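Local coordinates for SVP1-like protein 2 (Kluyveromyces lactis, PDB 4EXV), which is a PROPPIN-family beta-propeller that recognises phosphatidylinositol 3-phosphate and is probably involved in mitochondrial or peroxisomal functions and amino acid signalling, at residues Thr315-Tyr320 with Gln330-Asn335. Residues are numbered along the deposited sequence; the frame is centred on the assembly and turned at random.
Sequences TFKLNY and QLNQRN
L331 crosses F316 obliquely on one face of the hairpin and sets its CD1 methyl over the ring, 4.1 Å from the centroid of the F316 ring, a CH-pi contact displaced toward the CZ rim. F316 turns CG beside its backbone N (chi1 -67°), whereas L331 carries CG anti to N (chi1 170°), which brings its branched end across. A broad ring suits this buried place, since F282 also meets it edge-to-face and L284 and I305 touch it; an alanine here, lacking the ring, would probably loosen the packing of L331, F282 and I305 on this face. The hairpin forms the two outer strands of a four-stranded propeller blade, 326-336 being its outermost. Here the antiparallel ladder is interrupted by a classic beta bulge, N332 and Q333 both facing T315. T315 N gives an almost straight bond to Q333 O (2.8 Å, 176°), while N332 N reaches T315 O only through a weak, bent one. K317 and Q330 pair more regularly, with K317 N to Q330 O at 2.7 Å and Q330 N to K317 O at 3.1 Å. On the face opposite F316, T315 and Q333 lie side by side, CG2 of T315 3.8 Å from CB of Q333; the beta-branched threonine, common in strands, sits buried across from the bulge. N332 is exposed, which suits a polar amide; this group crosses K317 obliquely, with ND2 of N332 3.5 Å from CB of K317.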
# COMPACT_ATOMS: atom_id res chain seq x y z
N THR A 315 -3.45 10.60 -14.50
CA THR A 315 -2.12 10.11 -14.80
C THR A 315 -1.05 11.23 -14.95
O THR A 315 -1.26 12.26 -15.58
CB THR A 315 -2.12 8.99 -15.91
OG1 THR A 315 -1.16 9.28 -16.93
CG2 THR A 315 -3.52 8.84 -16.52
N PHE A 316 0.09 11.02 -14.29
CA PHE A 316 1.13 12.02 -14.15
C PHE A 316 2.41 11.54 -14.79
O PHE A 316 2.77 10.38 -14.65
CB PHE A 316 1.42 12.25 -12.67
CG PHE A 316 0.29 12.90 -11.92
CD1 PHE A 316 0.26 14.29 -11.75
CD2 PHE A 316 -0.74 12.13 -11.38
CE1 PHE A 316 -0.78 14.90 -11.06
CE2 PHE A 316 -1.79 12.74 -10.68
CZ PHE A 316 -1.81 14.13 -10.52
N LYS A 317 3.11 12.43 -15.49
CA LYS A 317 4.45 12.11 -16.01
C LYS A 317 5.53 12.68 -15.11
O LYS A 317 5.37 13.77 -14.56
CB LYS A 317 4.63 12.60 -17.45
CG LYS A 317 5.51 11.67 -18.30
CD LYS A 317 6.96 12.15 -18.42
CE LYS A 317 7.78 11.21 -19.30
NZ LYS A 317 8.40 11.90 -20.49
N LEU A 318 6.62 11.94 -14.94
CA LEU A 318 7.73 12.40 -14.11
C LEU A 318 8.93 12.74 -14.96
O LEU A 318 9.63 11.86 -15.48
CB LEU A 318 8.11 11.37 -13.04
CG LEU A 318 9.34 11.71 -12.19
CD1 LEU A 318 9.13 12.98 -11.39
CD2 LEU A 318 9.68 10.56 -11.26
N ASN A 319 9.18 14.03 -15.11
CA ASN A 319 10.16 14.51 -16.06
C ASN A 319 11.49 14.80 -15.42
O ASN A 319 11.59 15.06 -14.22
CB ASN A 319 9.63 15.73 -16.79
CG ASN A 319 8.45 15.40 -17.68
OD1 ASN A 319 8.61 14.72 -18.70
ND2 ASN A 319 7.26 15.88 -17.30
N TYR A 320 12.53 14.76 -16.24
CA TYR A 320 13.88 14.98 -15.75
C TYR A 320 14.76 15.71 -16.76
O TYR A 320 14.92 15.30 -17.89
CB TYR A 320 14.51 13.65 -15.35
CG TYR A 320 15.90 13.75 -14.78
CD1 TYR A 320 16.11 14.25 -13.50
CD2 TYR A 320 16.99 13.31 -15.50
CE1 TYR A 320 17.40 14.32 -12.96
CE2 TYR A 320 18.28 13.38 -14.98
CZ TYR A 320 18.48 13.87 -13.71
OH TYR A 320 19.76 13.93 -13.21
N GLN A 330 4.04 16.53 -14.57
CA GLN A 330 2.85 17.05 -15.24
C GLN A 330 1.73 16.02 -15.26
O GLN A 330 1.94 14.83 -15.06
CB GLN A 330 3.17 17.55 -16.65
CG GLN A 330 3.61 16.47 -17.58
CD GLN A 330 4.06 17.00 -18.90
OE1 GLN A 330 4.04 18.21 -19.14
NE2 GLN A 330 4.47 16.09 -19.79
N LEU A 331 0.53 16.51 -15.49
CA LEU A 331 -0.68 15.71 -15.48
C LEU A 331 -1.14 15.46 -16.91
O LEU A 331 -1.79 16.31 -17.51
CB LEU A 331 -1.73 16.47 -14.70
CG LEU A 331 -3.19 16.04 -14.65
CD1 LEU A 331 -3.36 14.61 -14.19
CD2 LEU A 331 -3.89 16.99 -13.72
N ASN A 332 -0.80 14.30 -17.45
CA ASN A 332 -1.05 13.95 -18.86
C ASN A 332 -2.52 13.87 -19.22
O ASN A 332 -2.92 14.25 -20.33
CB ASN A 332 -0.47 12.57 -19.17
CG ASN A 332 1.04 12.53 -19.09
OD1 ASN A 332 1.72 13.55 -19.32
ND2 ASN A 332 1.58 11.35 -18.76
N GLN A 333 -3.30 13.34 -18.29
CA GLN A 333 -4.56 12.70 -18.63
C GLN A 333 -5.45 12.44 -17.44
O GLN A 333 -4.98 12.03 -16.37
CB GLN A 333 -4.26 11.36 -19.28
CG GLN A 333 -5.01 11.09 -20.55
CD GLN A 333 -4.66 9.74 -21.13
OE1 GLN A 333 -3.80 9.02 -20.58
NE2 GLN A 333 -5.31 9.37 -22.23
N ARG A 334 -6.75 12.67 -17.65
CA ARG A 334 -7.81 12.25 -16.73
C ARG A 334 -8.82 11.39 -17.47
O ARG A 334 -9.39 11.80 -18.49
CB ARG A 334 -8.50 13.47 -16.10
CG ARG A 334 -7.59 14.66 -15.83
CD ARG A 334 -8.26 15.71 -14.95
NE ARG A 334 -8.22 15.36 -13.53
CZ ARG A 334 -8.71 16.12 -12.55
NH1 ARG A 334 -9.27 17.29 -12.83
NH2 ARG A 334 -8.63 15.71 -11.29
N ASN A 335 -9.02 10.17 -16.99
CA ASN A 335 -10.03 9.29 -17.57
C ASN A 335 -11.04 8.89 -16.51
O ASN A 335 -10.68 8.59 -15.38
CB ASN A 335 -9.37 8.04 -18.18
CG ASN A 335 -8.19 8.39 -19.06
OD1 ASN A 335 -8.26 9.30 -19.90
ND2 ASN A 335 -7.08 7.67 -18.87